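Local coordinates for serine Proteinase Inhibitor (SERPIN), Chain B (Thermobifida fusca, PDB 1MTP), which is the C-terminal piece of a bacterial serpin, a family that as a rule inhibits serine proteases by trapping them as covalent complexes, at residues V13-V21 with F29-H37. Numbering follows the deposited sequence.
Sequences VDRPFHIVV and FLGSIADPH
F17 carries CG in the cramped position between its own backbone N and carbonyl carbon (chi1 58°), which swings the ring across to I33. There CB of I33 sits over one ring face, 3.8 Å from the F17 centroid and 24° off the normal, a CH-pi contact. CG1 and CG2 of I33 flank that point, and CG1 of V13 lies against the opposite face, so the ring is sandwiched. With an alanine in place of F17, the space between V13 and I33 would probably be left unfilled and I33 CB would lose its CH-pi partner. Strands 17-21 and 29-33 themselves run antiparallel, at 166°. F17 and I33 exchange two backbone hydrogen bonds, I33 N to F17 O being 2.8 Å; I19 with G31 and V21 with F29 repeat the pattern. CG2 of I19 lies over the G31 backbone, where a side chain would be tight against it. On the face of H18, V20, L30 and S32, V20 CG2 meets L30 CD1 side by side at 3.8 Å, while S32 OG hydrogen-bonds a polar side chain of the other chain. Six backbone bonds thus fix the register, F17 and I33 add apolar grip on one face, and a strand of that chain extends the sheet.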
loop_
_atom_site.group_PDB
_atom_site.type_symbol
_atom_site.label_atom_id
_atom_site.label_comp_id
_atom_site.label_asym_id
_atom_site.label_seq_id
_atom_site.Cartn_x
_atom_site.Cartn_y
_atom_site.Cartn_z
ATOM N N VAL B 13 -17.410 -0.500 -14.902
ATOM C CA VAL B 13 -16.906 -1.057 -13.652
ATOM C C VAL B 13 -18.084 -1.116 -12.682
ATOM O O VAL B 13 -18.163 -0.353 -11.718
ATOM C CB VAL B 13 -15.768 -0.167 -13.105
ATOM C CG1 VAL B 13 -15.089 -0.845 -11.933
ATOM C CG2 VAL B 13 -14.759 0.109 -14.213
ATOM N N ASP B 14 -18.994 -2.047 -12.961
ATOM C CA ASP B 14 -20.221 -2.212 -12.189
ATOM C C ASP B 14 -20.299 -3.426 -11.267
ATOM O O ASP B 14 -21.394 -3.845 -10.878
ATOM C CB ASP B 14 -21.413 -2.233 -13.145
ATOM C CG ASP B 14 -21.245 -3.249 -14.258
ATOM O OD1 ASP B 14 -20.635 -4.308 -14.005
ATOM O OD2 ASP B 14 -21.731 -2.998 -15.382
ATOM N N ARG B 15 -19.146 -3.992 -10.932
ATOM C CA ARG B 15 -19.061 -5.137 -10.033
ATOM C C ARG B 15 -17.653 -5.119 -9.438
ATOM O O ARG B 15 -16.812 -4.340 -9.886
ATOM C CB ARG B 15 -19.355 -6.448 -10.782
ATOM C CG ARG B 15 -18.559 -6.700 -12.054
ATOM C CD ARG B 15 -19.023 -8.017 -12.685
ATOM N NE ARG B 15 -18.520 -8.220 -14.040
ATOM C CZ ARG B 15 -17.315 -8.699 -14.337
ATOM N NH1 ARG B 15 -16.470 -9.037 -13.373
ATOM N NH2 ARG B 15 -16.959 -8.840 -15.607
ATOM N N PRO B 16 -17.375 -5.958 -8.423
ATOM C CA PRO B 16 -16.039 -5.962 -7.814
ATOM C C PRO B 16 -14.885 -5.840 -8.801
ATOM O O PRO B 16 -14.809 -6.572 -9.787
ATOM C CB PRO B 16 -16.025 -7.270 -7.032
ATOM C CG PRO B 16 -17.448 -7.365 -6.569
ATOM C CD PRO B 16 -18.205 -7.031 -7.843
ATOM N N PHE B 17 -13.985 -4.904 -8.519
ATOM C CA PHE B 17 -12.846 -4.650 -9.388
ATOM C C PHE B 17 -11.558 -4.472 -8.601
ATOM O O PHE B 17 -11.566 -4.457 -7.372
ATOM C CB PHE B 17 -13.093 -3.393 -10.229
ATOM C CG PHE B 17 -13.348 -2.149 -9.416
ATOM C CD1 PHE B 17 -14.603 -1.899 -8.864
ATOM C CD2 PHE B 17 -12.337 -1.211 -9.224
ATOM C CE1 PHE B 17 -14.848 -0.731 -8.141
ATOM C CE2 PHE B 17 -12.572 -0.039 -8.498
ATOM C CZ PHE B 17 -13.830 0.200 -7.958
ATOM N N HIS B 18 -10.451 -4.340 -9.321
ATOM C CA HIS B 18 -9.161 -4.145 -8.680
ATOM C C HIS B 18 -8.541 -2.862 -9.210
ATOM O O HIS B 18 -8.745 -2.488 -10.366
ATOM C CB HIS B 18 -8.255 -5.345 -8.952
ATOM C CG HIS B 18 -8.871 -6.651 -8.561
ATOM N ND1 HIS B 18 -9.690 -7.371 -9.405
ATOM C CD2 HIS B 18 -8.847 -7.331 -7.391
ATOM C CE1 HIS B 18 -10.142 -8.438 -8.770
ATOM N NE2 HIS B 18 -9.646 -8.437 -7.547
ATOM N N ILE B 19 -7.795 -2.181 -8.354
ATOM C CA ILE B 19 -7.179 -0.929 -8.740
ATOM C C ILE B 19 -5.718 -0.907 -8.314
ATOM O O ILE B 19 -5.369 -1.339 -7.215
ATOM C CB ILE B 19 -7.967 0.259 -8.121
ATOM C CG1 ILE B 19 -7.397 1.590 -8.608
ATOM C CG2 ILE B 19 -7.944 0.171 -6.606
ATOM C CD1 ILE B 19 -8.298 2.775 -8.286
ATOM N N VAL B 20 -4.867 -0.416 -9.209
ATOM C CA VAL B 20 -3.436 -0.346 -8.959
ATOM C C VAL B 20 -2.937 1.076 -9.189
ATOM O O VAL B 20 -2.934 1.553 -10.320
ATOM C CB VAL B 20 -2.661 -1.282 -9.920
ATOM C CG1 VAL B 20 -1.185 -1.315 -9.544
ATOM C CG2 VAL B 20 -3.259 -2.681 -9.891
ATOM N N VAL B 21 -2.540 1.758 -8.117
ATOM C CA VAL B 21 -2.006 3.113 -8.243
ATOM C C VAL B 21 -0.497 2.914 -8.237
ATOM O O VAL B 21 0.068 2.438 -7.253
ATOM C CB VAL B 21 -2.424 4.007 -7.054
ATOM C CG1 VAL B 21 -1.861 5.411 -7.235
ATOM C CG2 VAL B 21 -3.942 4.060 -6.953
ATOM N N PHE B 29 -0.681 1.985 -4.091
ATOM C CA PHE B 29 -1.930 1.507 -3.508
ATOM C C PHE B 29 -2.461 0.352 -4.333
ATOM O O PHE B 29 -2.461 0.401 -5.566
ATOM C CB PHE B 29 -2.965 2.639 -3.452
ATOM C CG PHE B 29 -2.568 3.757 -2.542
ATOM C CD1 PHE B 29 -2.707 3.628 -1.163
ATOM C CD2 PHE B 29 -1.970 4.903 -3.051
ATOM C CE1 PHE B 29 -2.250 4.623 -0.305
ATOM C CE2 PHE B 29 -1.509 5.903 -2.200
ATOM C CZ PHE B 29 -1.649 5.759 -0.822
ATOM N N LEU B 30 -2.901 -0.695 -3.644
ATOM C CA LEU B 30 -3.439 -1.873 -4.300
ATOM C C LEU B 30 -4.759 -2.181 -3.626
ATOM O O LEU B 30 -4.816 -2.396 -2.413
ATOM C CB LEU B 30 -2.479 -3.056 -4.147
ATOM C CG LEU B 30 -2.864 -4.349 -4.876
ATOM C CD1 LEU B 30 -3.002 -4.094 -6.368
ATOM C CD2 LEU B 30 -1.801 -5.404 -4.622
ATOM N N GLY B 31 -5.830 -2.185 -4.405
ATOM C CA GLY B 31 -7.112 -2.465 -3.810
ATOM C C GLY B 31 -8.017 -3.351 -4.625
ATOM O O GLY B 31 -7.879 -3.489 -5.843
ATOM N N SER B 32 -8.932 -3.989 -3.906
ATOM C CA SER B 32 -9.963 -4.834 -4.479
ATOM C C SER B 32 -11.192 -4.176 -3.866
ATOM O O SER B 32 -11.378 -4.204 -2.646
ATOM C CB SER B 32 -9.815 -6.281 -4.009
ATOM O OG SER B 32 -8.672 -6.881 -4.600
ATOM N N ILE B 33 -12.005 -3.557 -4.713
ATOM C CA ILE B 33 -13.182 -2.825 -4.268
ATOM C C ILE B 33 -14.462 -3.598 -4.552
ATOM O O ILE B 33 -14.713 -3.996 -5.691
ATOM C CB ILE B 33 -13.232 -1.449 -4.969
ATOM C CG1 ILE B 33 -11.855 -0.773 -4.881
ATOM C CG2 ILE B 33 -14.305 -0.577 -4.340
ATOM C CD1 ILE B 33 -11.340 -0.565 -3.463
ATOM N N ALA B 34 -15.275 -3.802 -3.518
ATOM C CA ALA B 34 -16.509 -4.566 -3.672
ATOM C C ALA B 34 -17.800 -3.826 -3.333
ATOM O O ALA B 34 -18.861 -4.178 -3.844
ATOM C CB ALA B 34 -16.420 -5.837 -2.841
ATOM N N ASP B 35 -17.718 -2.816 -2.475
ATOM C CA ASP B 35 -18.905 -2.060 -2.076
ATOM C C ASP B 35 -18.535 -0.579 -2.003
ATOM O O ASP B 35 -18.213 -0.063 -0.937
ATOM C CB ASP B 35 -19.384 -2.551 -0.706
ATOM C CG ASP B 35 -20.852 -2.258 -0.458
ATOM O OD1 ASP B 35 -21.275 -1.108 -0.680
ATOM O OD2 ASP B 35 -21.580 -3.184 -0.036
ATOM N N PRO B 36 -18.592 0.125 -3.145
ATOM C CA PRO B 36 -18.260 1.552 -3.266
ATOM C C PRO B 36 -18.977 2.516 -2.322
ATOM O O PRO B 36 -20.206 2.632 -2.350
ATOM C CB PRO B 36 -18.589 1.864 -4.729
ATOM C CG PRO B 36 -18.458 0.543 -5.413
ATOM C CD PRO B 36 -19.086 -0.400 -4.430
ATOM N N HIS B 37 -18.201 3.204 -1.488
ATOM C CA HIS B 37 -18.746 4.200 -0.568
ATOM C C HIS B 37 -18.431 5.554 -1.199
ATOM O O HIS B 37 -17.269 5.880 -1.449
ATOM C CB HIS B 37 -18.092 4.086 0.812
ATOM C CG HIS B 37 -18.627 5.063 1.813
ATOM N ND1 HIS B 37 -18.259 6.392 1.827
ATOM C CD2 HIS B 37 -19.528 4.912 2.812
ATOM C CE1 HIS B 37 -18.911 7.017 2.792
ATOM N NE2 HIS B 37 -19.687 6.142 3.405
#